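Proteasome accessory factor B/C (PafBC) (Paenarthrobacter aurescens, PDB 6SJ9) regulates transcription in the bacterial DNA damage response and probably binds DNA through winged helix-turn-helix domains. Local coordinates at residues Glu176-Glu181 and Ala203-Arg208; Ile387-Gly392 and Ile404-Asp409; Gly598-Tyr603 and Leu616-Arg621; Met630-Ser633 and Ser638-Ile641. One frame throughout, in Å; residues are numbered along the deposited sequence.

Contact 1: residues Glu176-Glu181 and Ala203-Arg208; sequences EVREVE and AKRVFR
Phe207 reaches across from residues 203-208 to meet both Arg178 and Val180 of residues 176-181. The two strands run nearly square to each other, with 105° between their directions and axes 8.8 Å apart at closest. The ring turns its edge to the guanidinium of Arg178, so that Phe207 CE1 stands over the centre of one guanidinium face, 3.6 Å from Arg178 CZ, with the two planes 77° apart. The Arg178 chain bends at chi2 (-62°) and chi3, and this turns a guanidinium face to the ring edge.

The apolar part involves the neighbouring atoms of the same outer end of the ring, CE2 and CZ. Val180 comes from the direction opposite to Phe207, and its CG2 branch, held beside the backbone N, sits 3.5 Å from Phe207 CE2 and 3.6 Å from Phe207 CZ.

Charge enters through a second arginine. Arg178 NH1 is 4.4 Å from Arg205 NE, a like-charge approach that is probably eased by Asp198, which forms a salt bridge with Arg178 NH1. Arg205 is itself tethered within its own strand, donating from NH1 to Lys204 O at 2.7 Å.

Strands crossing this steeply, with Arg178, Val180, Arg205 and Phe207 pointed at each other, are consistent with the Sm-like fold of a WYL domain. Strand 191-198 pairs with both strands 175-188 and 203-208, while strand 163-168 sends Phe165 and Tyr167 edge-to-face against Phe207 and Ile163 against Val180.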
loop_
_atom_site.group_PDB
_atom_site.type_symbol
_atom_site.label_atom_id
_atom_site.label_comp_id
_atom_site.label_asym_id
_atom_site.label_seq_id
_atom_site.Cartn_x
_atom_site.Cartn_y
_atom_site.Cartn_z
ATOM N N GLU A 176 20.962 -5.996 -24.777
ATOM C CA GLU A 176 20.519 -6.197 -26.146
ATOM C C GLU A 176 19.187 -5.503 -26.356
ATOM O O GLU A 176 18.308 -5.560 -25.489
ATOM C CB GLU A 176 20.405 -7.696 -26.447
ATOM C CG GLU A 176 20.027 -8.056 -27.860
ATOM C CD GLU A 176 19.900 -9.563 -28.037
ATOM O OE1 GLU A 176 20.054 -10.287 -27.021
ATOM O OE2 GLU A 176 19.632 -10.022 -29.175
ATOM N N VAL A 177 19.073 -4.794 -27.481
ATOM C CA VAL A 177 17.838 -4.101 -27.822
ATOM C C VAL A 177 16.905 -5.111 -28.467
ATOM O O VAL A 177 17.259 -5.755 -29.459
ATOM C CB VAL A 177 18.118 -2.922 -28.771
ATOM C CG1 VAL A 177 16.819 -2.245 -29.209
ATOM C CG2 VAL A 177 19.029 -1.906 -28.088
ATOM N N ARG A 178 15.700 -5.236 -27.922
ATOM C CA ARG A 178 14.722 -6.192 -28.417
ATOM C C ARG A 178 13.598 -5.435 -29.117
ATOM O O ARG A 178 13.220 -4.336 -28.686
ATOM C CB ARG A 178 14.160 -7.003 -27.261
ATOM C CG ARG A 178 15.243 -7.614 -26.326
ATOM C CD ARG A 178 16.120 -8.598 -27.095
ATOM N NE ARG A 178 15.387 -9.833 -27.401
ATOM C CZ ARG A 178 15.383 -10.903 -26.575
ATOM N NH1 ARG A 178 14.702 -12.026 -26.862
ATOM N NH2 ARG A 178 16.080 -10.846 -25.447
ATOM N N GLU A 179 13.065 -6.037 -30.186
ATOM C CA GLU A 179 11.981 -5.460 -30.973
ATOM C C GLU A 179 10.791 -6.358 -30.756
ATOM O O GLU A 179 10.817 -7.531 -31.163
ATOM C CB GLU A 179 12.306 -5.421 -32.466
ATOM C CG GLU A 179 13.686 -4.870 -32.831
ATOM C CD GLU A 179 13.738 -3.359 -32.741
ATOM O OE1 GLU A 179 14.844 -2.831 -32.581
ATOM O OE2 GLU A 179 12.666 -2.701 -32.817
ATOM N N VAL A 180 9.769 -5.819 -30.101
ATOM C CA VAL A 180 8.698 -6.642 -29.585
ATOM C C VAL A 180 7.350 -6.074 -30.009
ATOM O O VAL A 180 7.116 -4.869 -29.911
ATOM C CB VAL A 180 8.831 -6.743 -28.045
ATOM C CG1 VAL A 180 7.674 -7.442 -27.443
ATOM C CG2 VAL A 180 10.112 -7.483 -27.684
ATOM N N GLU A 181 6.430 -6.962 -30.344
ATOM C CA GLU A 181 5.026 -6.629 -30.450
ATOM C C GLU A 181 4.332 -7.070 -29.161
ATOM O O GLU A 181 4.213 -8.294 -28.912
ATOM C CB GLU A 181 4.432 -7.329 -31.680
ATOM C CG GLU A 181 5.121 -6.869 -32.992
ATOM C CD GLU A 181 4.746 -7.693 -34.222
ATOM O OE1 GLU A 181 3.883 -8.598 -34.113
ATOM O OE2 GLU A 181 5.312 -7.438 -35.300
ATOM N N ALA A 203 9.637 -15.421 -32.601
ATOM C CA ALA A 203 8.833 -16.265 -31.738
ATOM C C ALA A 203 8.414 -15.464 -30.520
ATOM O O ALA A 203 8.977 -14.407 -30.209
ATOM C CB ALA A 203 9.587 -17.527 -31.298
ATOM N N LYS A 204 7.467 -16.018 -29.790
ATOM C CA LYS A 204 7.052 -15.349 -28.581
ATOM C C LYS A 204 8.140 -15.438 -27.520
ATOM O O LYS A 204 8.918 -16.390 -27.474
ATOM C CB LYS A 204 5.721 -15.936 -28.129
ATOM C CG LYS A 204 5.811 -17.117 -27.227
ATOM C CD LYS A 204 4.491 -17.867 -27.230
ATOM C CE LYS A 204 4.678 -19.318 -26.770
ATOM N NZ LYS A 204 3.525 -20.126 -27.251
ATOM N N ARG A 205 8.180 -14.423 -26.652
ATOM C CA ARG A 205 9.188 -14.324 -25.602
ATOM C C ARG A 205 8.575 -13.611 -24.408
ATOM O O ARG A 205 7.620 -12.835 -24.544
ATOM C CB ARG A 205 10.451 -13.559 -26.026
ATOM C CG ARG A 205 11.332 -14.256 -27.052
ATOM C CD ARG A 205 12.121 -15.356 -26.333
ATOM N NE ARG A 205 13.053 -16.074 -27.194
ATOM C CZ ARG A 205 12.686 -16.849 -28.216
ATOM N NH1 ARG A 205 11.392 -16.990 -28.511
ATOM N NH2 ARG A 205 13.613 -17.522 -28.927
ATOM N N VAL A 206 9.090 -13.951 -23.230
ATOM C CA VAL A 206 8.688 -13.351 -21.978
ATOM C C VAL A 206 9.857 -12.548 -21.428
ATOM O O VAL A 206 11.002 -13.021 -21.418
ATOM C CB VAL A 206 8.207 -14.412 -20.981
ATOM C CG1 VAL A 206 7.530 -13.712 -19.827
ATOM C CG2 VAL A 206 7.261 -15.371 -21.662
ATOM N N PHE A 207 9.579 -11.318 -21.048
ATOM C CA PHE A 207 10.562 -10.378 -20.546
ATOM C C PHE A 207 10.197 -9.976 -19.121
ATOM O O PHE A 207 9.083 -9.497 -18.887
ATOM C CB PHE A 207 10.565 -9.143 -21.454
ATOM C CG PHE A 207 10.865 -9.464 -22.896
ATOM C CD1 PHE A 207 12.178 -9.644 -23.334
ATOM C CD2 PHE A 207 9.834 -9.659 -23.790
ATOM C CE1 PHE A 207 12.458 -9.949 -24.661
ATOM C CE2 PHE A 207 10.095 -9.930 -25.129
ATOM C CZ PHE A 207 11.400 -10.083 -25.563
ATOM N N ARG A 208 11.132 -10.110 -18.183
ATOM C CA ARG A 208 10.928 -9.558 -16.848
ATOM C C ARG A 208 11.141 -8.048 -16.856
ATOM O O ARG A 208 12.141 -7.570 -17.377
ATOM C CB ARG A 208 11.847 -10.199 -15.816
ATOM C CG ARG A 208 12.002 -11.695 -15.877
ATOM C CD ARG A 208 12.985 -12.149 -14.752
ATOM N NE ARG A 208 12.592 -11.504 -13.495
ATOM C CZ ARG A 208 11.824 -12.047 -12.554
ATOM N NH1 ARG A 208 11.523 -11.349 -11.455
ATOM N NH2 ARG A 208 11.325 -13.267 -12.733
#

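Contact 2: residues Ile387-Gly392 and Ile404-Asp409; sequences ILICSG and IQWEND
Ile389 covers the side chain of Ile404 with two of its carbons: CD1 lies 3.8 Å from Ile404 CG2, and CB lies 4.0 Å from Ile404 CD1. The two aliphatic chains cross obliquely. Ile389 CG1 stands between its backbone N and carbonyl carbon (chi1 64°), and from there the extended chain carries CD1 toward the strand. The same methyl also approaches the indole of Trp406, 4.4 Å from CE3, so one terminal carbon is shared by two residues that point the same way from the strand.

Cys390, the first residue to leave the helical conformation, adds a sulfur-aromatic contact next to it. Its SG lies 3.8 Å from Trp406 CZ3 and 5.0 Å from the centroid of the six-membered ring, displaced obliquely at 67° from the ring normal.

Helix 378-389 follows helix 367-374 in a helix-turn-helix, and the strands 404-407 and 410-413 form the hairpin of its wing; the contact therefore seats the end of the second of these helices on the first wing strand. Val411 of the other wing strand touches both Ile389 and Trp406.

From the WYL side, strand 404-407 is bonded through its backbone to Leu185 and Ser187 of strand 175-188. Phe150 of helix 147-159 touches Cys390 and meets the Trp406 ring edge-to-face.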
loop_
_atom_site.group_PDB
_atom_site.type_symbol
_atom_site.label_atom_id
_atom_site.label_comp_id
_atom_site.label_asym_id
_atom_site.label_seq_id
_atom_site.Cartn_x
_atom_site.Cartn_y
_atom_site.Cartn_z
ATOM N N ILE A 387 -2.941 1.964 -9.196
ATOM C CA ILE A 387 -2.888 2.146 -7.745
ATOM C C ILE A 387 -3.202 0.837 -7.049
ATOM O O ILE A 387 -2.524 0.440 -6.095
ATOM C CB ILE A 387 -3.883 3.236 -7.301
ATOM C CG1 ILE A 387 -3.415 4.602 -7.794
ATOM C CG2 ILE A 387 -3.983 3.222 -5.726
ATOM C CD1 ILE A 387 -4.530 5.599 -7.877
ATOM N N LEU A 388 -4.221 0.125 -7.543
ATOM C CA LEU A 388 -4.707 -1.050 -6.846
ATOM C C LEU A 388 -3.752 -2.247 -6.990
ATOM O O LEU A 388 -3.429 -2.917 -5.995
ATOM C CB LEU A 388 -6.105 -1.442 -7.376
ATOM C CG LEU A 388 -6.705 -2.741 -6.805
ATOM C CD1 LEU A 388 -6.971 -2.490 -5.321
ATOM C CD2 LEU A 388 -8.033 -3.139 -7.484
ATOM N N ILE A 389 -3.316 -2.563 -8.209
ATOM C CA ILE A 389 -2.639 -3.844 -8.437
ATOM C C ILE A 389 -1.246 -3.705 -9.013
ATOM O O ILE A 389 -0.617 -4.727 -9.286
ATOM C CB ILE A 389 -3.458 -4.772 -9.363
ATOM C CG1 ILE A 389 -3.587 -4.135 -10.747
ATOM C CG2 ILE A 389 -4.785 -5.148 -8.830
ATOM C CD1 ILE A 389 -4.238 -5.078 -11.737
ATOM N N CYS A 390 -0.772 -2.494 -9.294
ATOM C CA CYS A 390 0.567 -2.273 -9.851
ATOM C C CYS A 390 1.437 -1.474 -8.903
ATOM O O CYS A 390 2.360 -0.775 -9.334
ATOM C CB CYS A 390 0.502 -1.555 -11.222
ATOM S SG CYS A 390 -0.603 -2.379 -12.425
ATOM N N SER A 391 1.127 -1.523 -7.617
ATOM C CA SER A 391 1.823 -0.731 -6.628
ATOM C C SER A 391 2.700 -1.581 -5.775
ATOM O O SER A 391 3.223 -1.081 -4.779
ATOM C CB SER A 391 0.855 0.041 -5.739
ATOM O OG SER A 391 0.278 1.060 -6.501
ATOM N N GLY A 392 2.848 -2.852 -6.127
ATOM C CA GLY A 392 3.694 -3.715 -5.362
ATOM C C GLY A 392 2.904 -4.245 -4.197
ATOM O O GLY A 392 1.703 -3.988 -4.037
ATOM N N ILE A 404 -2.015 -11.987 -12.017
ATOM C CA ILE A 404 -2.612 -10.904 -12.793
ATOM C C ILE A 404 -2.171 -11.018 -14.254
ATOM O O ILE A 404 -0.973 -11.218 -14.528
ATOM C CB ILE A 404 -2.208 -9.539 -12.216
ATOM C CG1 ILE A 404 -2.696 -9.484 -10.768
ATOM C CG2 ILE A 404 -2.874 -8.430 -13.028
ATOM C CD1 ILE A 404 -2.052 -8.458 -9.924
ATOM N N GLN A 405 -3.151 -10.935 -15.174
ATOM C CA GLN A 405 -2.947 -10.790 -16.618
ATOM C C GLN A 405 -3.558 -9.450 -17.061
ATOM O O GLN A 405 -4.723 -9.147 -16.758
ATOM C CB GLN A 405 -3.623 -11.875 -17.469
ATOM C CG GLN A 405 -3.050 -13.261 -17.374
ATOM C CD GLN A 405 -3.267 -13.875 -15.992
ATOM O OE1 GLN A 405 -2.374 -14.493 -15.462
ATOM N NE2 GLN A 405 -4.464 -13.710 -15.416
ATOM N N TRP A 406 -2.818 -8.709 -17.859
ATOM C CA TRP A 406 -3.296 -7.431 -18.394
ATOM C C TRP A 406 -2.994 -7.404 -19.882
ATOM O O TRP A 406 -1.858 -7.129 -20.278
ATOM C CB TRP A 406 -2.627 -6.284 -17.685
ATOM C CG TRP A 406 -3.158 -4.941 -18.024
ATOM C CD1 TRP A 406 -3.598 -4.484 -19.252
ATOM C CD2 TRP A 406 -3.282 -3.837 -17.120
ATOM N NE1 TRP A 406 -3.992 -3.170 -19.151
ATOM C CE2 TRP A 406 -3.789 -2.734 -17.871
ATOM C CE3 TRP A 406 -3.031 -3.672 -15.755
ATOM C CZ2 TRP A 406 -4.057 -1.500 -17.295
ATOM C CZ3 TRP A 406 -3.280 -2.410 -15.176
ATOM C CH2 TRP A 406 -3.808 -1.359 -15.945
ATOM N N GLU A 407 -4.008 -7.703 -20.696
ATOM C CA GLU A 407 -3.933 -7.590 -22.156
ATOM C C GLU A 407 -4.541 -6.266 -22.615
ATOM O O GLU A 407 -4.978 -5.449 -21.803
ATOM C CB GLU A 407 -4.676 -8.745 -22.804
ATOM C CG GLU A 407 -4.211 -10.089 -22.400
ATOM C CD GLU A 407 -5.077 -11.204 -23.001
ATOM O OE1 GLU A 407 -5.783 -11.008 -24.019
ATOM O OE2 GLU A 407 -4.997 -12.303 -22.472
ATOM N N ASN A 408 -4.557 -6.040 -23.935
ATOM C CA ASN A 408 -5.117 -4.797 -24.489
ATOM C C ASN A 408 -6.554 -4.621 -24.034
ATOM O O ASN A 408 -7.421 -5.413 -24.396
ATOM C CB ASN A 408 -5.070 -4.786 -26.035
ATOM C CG ASN A 408 -5.378 -3.373 -26.605
ATOM O OD1 ASN A 408 -5.015 -2.381 -25.983
ATOM N ND2 ASN A 408 -6.022 -3.296 -27.766
ATOM N N ASP A 409 -6.826 -3.582 -23.263
ATOM C CA ASP A 409 -8.214 -3.323 -22.851
ATOM C C ASP A 409 -8.804 -4.446 -21.956
ATOM O O ASP A 409 -10.033 -4.566 -21.830
ATOM C CB ASP A 409 -9.154 -3.096 -24.069
ATOM C CG ASP A 409 -10.540 -2.464 -23.662
ATOM O OD1 ASP A 409 -10.526 -1.358 -23.077
ATOM O OD2 ASP A 409 -11.619 -3.057 -23.893
#

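Contact 3: residues Gly598-Tyr603 and Leu616-Arg621; sequences GLADDY and LLAEVR
Ala600 rests on Leu616 and Ala618 where the short helix 599-602 lies over strand 616-622 of the WCX domain, whose four-stranded antiparallel sheet, in order 2-3-1-4, has the ferredoxin-like topology. The helix is the first connection of that fold, and strand 616-622 is the third strand.

The apolar contacts come in two places. At one, the single methyl of Ala600 lies 3.9 Å from Leu616 CD1 and 4.1 Å from Ala618 CB; two alanines facing each other let the backbones draw in to 6.2 Å between the CA atoms of Ala600 and Ala618. With chi1 at 55°, Leu616 CG is flanked by both backbone neighbours of CA, and CD1 then meets the same methyl. At the other, it is CB of the Tyr603 side chain that touches, 4.2 Å from Val620 CG1. The ring leads away from the strand, toward Phe631 and Phe622. Leu592 of the neighbouring strand 586-592 touches both Ala600 and Ala618.

The polar link is made by water, past the end of the helix. One water molecule accepts from the backbone N of Arg621 at 2.9 Å and lies 2.8 Å from Tyr603 O.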
loop_
_atom_site.group_PDB
_atom_site.type_symbol
_atom_site.label_atom_id
_atom_site.label_comp_id
_atom_site.label_asym_id
_atom_site.label_seq_id
_atom_site.Cartn_x
_atom_site.Cartn_y
_atom_site.Cartn_z
ATOM N N GLY A 598 6.814 8.138 -13.463
ATOM C CA GLY A 598 5.685 7.688 -12.647
ATOM C C GLY A 598 5.737 8.075 -11.175
ATOM O O GLY A 598 4.685 8.124 -10.510
ATOM N N LEU A 599 6.919 8.388 -10.645
ATOM C CA LEU A 599 6.977 8.798 -9.241
ATOM C C LEU A 599 6.202 10.089 -8.967
ATOM O O LEU A 599 5.696 10.276 -7.853
ATOM C CB LEU A 599 8.429 8.916 -8.819
ATOM C CG LEU A 599 9.168 7.582 -8.950
ATOM C CD1 LEU A 599 10.593 7.802 -8.678
ATOM C CD2 LEU A 599 8.598 6.562 -7.913
ATOM N N ALA A 600 6.072 10.985 -9.965
ATOM C CA ALA A 600 5.292 12.208 -9.758
ATOM C C ALA A 600 3.835 11.899 -9.455
ATOM O O ALA A 600 3.160 12.701 -8.790
ATOM C CB ALA A 600 5.369 13.147 -10.976
ATOM N N ASP A 601 3.311 10.786 -9.993
ATOM C CA ASP A 601 1.939 10.364 -9.658
ATOM C C ASP A 601 1.872 9.705 -8.281
ATOM O O ASP A 601 0.963 9.982 -7.481
ATOM C CB ASP A 601 1.447 9.394 -10.718
ATOM C CG ASP A 601 1.119 10.074 -12.045
ATOM O OD1 ASP A 601 0.674 11.256 -12.075
ATOM O OD2 ASP A 601 1.355 9.396 -13.071
ATOM N N ASP A 602 2.829 8.831 -7.998
ATOM C CA ASP A 602 2.845 8.149 -6.713
ATOM C C ASP A 602 2.848 9.145 -5.558
ATOM O O ASP A 602 2.269 8.863 -4.506
ATOM C CB ASP A 602 4.078 7.232 -6.630
ATOM C CG ASP A 602 4.068 6.140 -7.687
ATOM O OD1 ASP A 602 3.019 5.927 -8.359
ATOM O OD2 ASP A 602 5.132 5.535 -7.908
ATOM N N TYR A 603 3.464 10.328 -5.732
ATOM C CA TYR A 603 3.530 11.298 -4.649
ATOM C C TYR A 603 2.647 12.520 -4.904
ATOM O O TYR A 603 2.843 13.565 -4.273
ATOM C CB TYR A 603 4.998 11.671 -4.413
ATOM C CG TYR A 603 5.772 10.496 -3.777
ATOM C CD1 TYR A 603 6.272 9.458 -4.568
ATOM C CD2 TYR A 603 5.935 10.383 -2.392
ATOM C CE1 TYR A 603 6.958 8.351 -4.001
ATOM C CE2 TYR A 603 6.624 9.273 -1.815
ATOM C CZ TYR A 603 7.130 8.265 -2.635
ATOM O OH TYR A 603 7.802 7.159 -2.093
ATOM N N LEU A 616 10.989 15.125 -16.133
ATOM C CA LEU A 616 10.164 16.236 -15.674
ATOM C C LEU A 616 10.666 16.781 -14.348
ATOM O O LEU A 616 11.315 16.073 -13.579
ATOM C CB LEU A 616 8.694 15.860 -15.509
ATOM C CG LEU A 616 8.325 14.681 -14.620
ATOM C CD1 LEU A 616 6.944 14.853 -14.096
ATOM C CD2 LEU A 616 8.359 13.453 -15.441
ATOM N N LEU A 617 10.391 18.064 -14.127
ATOM C CA LEU A 617 10.441 18.650 -12.806
ATOM C C LEU A 617 9.166 18.338 -12.061
ATOM O O LEU A 617 8.074 18.354 -12.634
ATOM C CB LEU A 617 10.594 20.169 -12.860
ATOM C CG LEU A 617 11.752 20.790 -13.631
ATOM C CD1 LEU A 617 11.682 22.322 -13.500
ATOM C CD2 LEU A 617 13.104 20.255 -13.172
ATOM N N ALA A 618 9.294 18.110 -10.768
ATOM C CA ALA A 618 8.119 17.770 -9.976
ATOM C C ALA A 618 8.270 18.306 -8.568
ATOM O O ALA A 618 9.238 17.986 -7.874
ATOM C CB ALA A 618 7.893 16.265 -9.961
ATOM N N GLU A 619 7.326 19.124 -8.169
ATOM C CA GLU A 619 7.252 19.648 -6.821
ATOM C C GLU A 619 6.326 18.749 -5.997
ATOM O O GLU A 619 5.150 18.604 -6.335
ATOM C CB GLU A 619 6.712 21.070 -6.922
ATOM C CG GLU A 619 6.774 21.906 -5.716
ATOM C CD GLU A 619 6.241 23.280 -6.020
ATOM O OE1 GLU A 619 7.052 24.197 -6.274
ATOM O OE2 GLU A 619 4.996 23.416 -6.072
ATOM N N VAL A 620 6.851 18.103 -4.964
ATOM C CA VAL A 620 6.078 17.143 -4.180
ATOM C C VAL A 620 6.202 17.461 -2.690
ATOM O O VAL A 620 7.227 17.962 -2.229
ATOM C CB VAL A 620 6.528 15.674 -4.452
ATOM C CG1 VAL A 620 6.409 15.347 -5.930
ATOM C CG2 VAL A 620 7.915 15.456 -4.017
ATOM N N ARG A 621 5.184 17.066 -1.922
ATOM C CA ARG A 621 5.204 17.135 -0.467
ATOM C C ARG A 621 5.561 15.771 0.114
ATOM O O ARG A 621 4.839 14.802 -0.102
ATOM C CB ARG A 621 3.844 17.588 0.070
ATOM C CG ARG A 621 3.428 18.995 -0.374
ATOM C CD ARG A 621 1.921 19.260 -0.084
ATOM N NE ARG A 621 1.574 19.251 1.352
ATOM C CZ ARG A 621 1.421 20.345 2.107
ATOM N NH1 ARG A 621 1.594 21.561 1.577
ATOM N NH2 ARG A 621 1.092 20.237 3.394
HETATM O O HOH W 1 2.860 16.193 -3.358
#

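Contact 4: residues Met630-Ser633 and Ser638-Ile641; sequences MFVS and SVRI
Val632 sends its CG2 branch onto the end of Ile641, 3.6 Å from CD1 and 3.7 Å from Ile641 CG1, while its other methyl, CG1, lies 3.8 Å from the carbonyl O of Val639. The two methyls thus meet different residues of the strand. Val632 CG1 is the branch anti to the backbone N (chi1 173°), leaving CG2 beside that N and aimed at the isoleucine.

Phe631 makes the neighbouring contact. Its CE2 lies 3.7 Å from Val639 CG1 and 4.1 Å from Val639 CG2, the phenylalanine and valine side chains running at about a right angle to each other. The valine therefore shows both methyls to a single ring carbon.

A water molecule bridges the two backbones beside these side chains. It donates to Val632 O and to Val639 O, each at 2.8 Å, and so satisfies carbonyls of both helix and strand within an otherwise apolar, buried interface.

Further out, the side chains are held by several neighbours. Leu590 of strand 586-592 touches both Phe631 and Val639, and His635 meets the Phe631 ring edge-to-face. Thr651 of helix 645-659 also touches Val632 and Ile641. Helix 627-634 leads from strand 616-622 to strand 639-643, which lie on the two sides of strand 586-592, the split beta-alpha-beta crossover that makes up the second half of a ferredoxin-like fold.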
loop_
_atom_site.group_PDB
_atom_site.type_symbol
_atom_site.label_atom_id
_atom_site.label_comp_id
_atom_site.label_asym_id
_atom_site.label_seq_id
_atom_site.Cartn_x
_atom_site.Cartn_y
_atom_site.Cartn_z
HETATM N N MSE A 630 16.604 7.974 1.549
HETATM C CA MSE A 630 16.165 6.621 1.171
HETATM C C MSE A 630 15.406 6.589 -0.156
HETATM O O MSE A 630 15.734 5.802 -1.025
HETATM C CB MSE A 630 15.273 6.029 2.245
HETATM C CG MSE A 630 15.906 5.979 3.616
HETATM SE SE MSE A 630 14.733 4.981 4.836
HETATM C CE MSE A 630 13.056 5.967 4.494
ATOM N N PHE A 631 14.412 7.469 -0.300
ATOM C CA PHE A 631 13.715 7.624 -1.575
ATOM C C PHE A 631 14.700 7.817 -2.731
ATOM O O PHE A 631 14.676 7.066 -3.715
ATOM C CB PHE A 631 12.758 8.809 -1.464
ATOM C CG PHE A 631 11.989 9.119 -2.733
ATOM C CD1 PHE A 631 10.937 8.311 -3.140
ATOM C CD2 PHE A 631 12.320 10.224 -3.520
ATOM C CE1 PHE A 631 10.223 8.595 -4.301
ATOM C CE2 PHE A 631 11.621 10.496 -4.685
ATOM C CZ PHE A 631 10.564 9.683 -5.069
ATOM N N VAL A 632 15.660 8.755 -2.586
ATOM C CA VAL A 632 16.533 9.065 -3.719
ATOM C C VAL A 632 17.484 7.898 -3.985
ATOM O O VAL A 632 17.758 7.542 -5.145
ATOM C CB VAL A 632 17.315 10.379 -3.485
ATOM C CG1 VAL A 632 18.336 10.604 -4.588
ATOM C CG2 VAL A 632 16.388 11.586 -3.346
ATOM N N SER A 633 18.054 7.313 -2.929
ATOM C CA SER A 633 18.984 6.221 -3.196
ATOM C C SER A 633 18.240 4.985 -3.681
ATOM O O SER A 633 18.717 4.294 -4.579
ATOM C CB SER A 633 19.842 5.894 -1.960
ATOM O OG SER A 633 19.076 5.366 -0.882
ATOM N N SER A 638 16.977 7.749 -11.057
ATOM C CA SER A 638 15.818 8.319 -11.729
ATOM C C SER A 638 15.292 9.556 -11.010
ATOM O O SER A 638 14.422 10.261 -11.549
ATOM C CB SER A 638 14.729 7.265 -11.853
ATOM O OG SER A 638 14.216 7.049 -10.572
ATOM N N VAL A 639 15.864 9.886 -9.854
ATOM C CA VAL A 639 15.443 11.014 -9.039
ATOM C C VAL A 639 16.651 11.799 -8.571
ATOM O O VAL A 639 17.688 11.221 -8.236
ATOM C CB VAL A 639 14.663 10.570 -7.792
ATOM C CG1 VAL A 639 14.049 11.775 -7.153
ATOM C CG2 VAL A 639 13.595 9.581 -8.165
ATOM N N ARG A 640 16.495 13.115 -8.504
ATOM C CA ARG A 640 17.435 13.971 -7.807
ATOM C C ARG A 640 16.651 15.075 -7.117
ATOM O O ARG A 640 15.529 15.413 -7.525
ATOM C CB ARG A 640 18.484 14.535 -8.793
ATOM C CG ARG A 640 17.878 15.419 -9.903
ATOM C CD ARG A 640 18.964 16.010 -10.910
ATOM N NE ARG A 640 20.010 16.805 -10.283
ATOM C CZ ARG A 640 20.805 17.666 -10.939
ATOM N NH1 ARG A 640 20.667 17.872 -12.251
ATOM N NH2 ARG A 640 21.757 18.311 -10.280
ATOM N N ILE A 641 17.232 15.615 -6.054
ATOM C CA ILE A 641 16.645 16.734 -5.326
ATOM C C ILE A 641 17.274 18.031 -5.846
ATOM O O ILE A 641 18.502 18.160 -5.874
ATOM C CB ILE A 641 16.836 16.590 -3.810
ATOM C CG1 ILE A 641 16.174 15.318 -3.308
ATOM C CG2 ILE A 641 16.189 17.749 -3.096
ATOM C CD1 ILE A 641 16.611 14.944 -1.959
HETATM O O HOH W 2 18.106 8.492 -7.736
#

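How the contacts relate
Along the chain the four contacts follow one another in series, from the first WYL domain through the PafC helix-turn-helix domain to the C-terminal WCX domain. Contacts 1 and 2, with centres about 20 Å apart, do not touch but share a sheet, because strand 404-407 of the wing pairs with strand 175-188; the wing is thereby joined to the WYL barrel. Contacts 3 and 4 each place a helix on the same sheet of one ferredoxin-like domain, with centres about 11 Å apart, and join directly: Tyr603 CE1 lies 3.3 Å from Phe631 CE1, and Leu599 packs on Val639. Contact 2 comes within about 6 Å of contact 3 between nearest atoms, without touching, consistent with a compact arrangement of the regulator's domains.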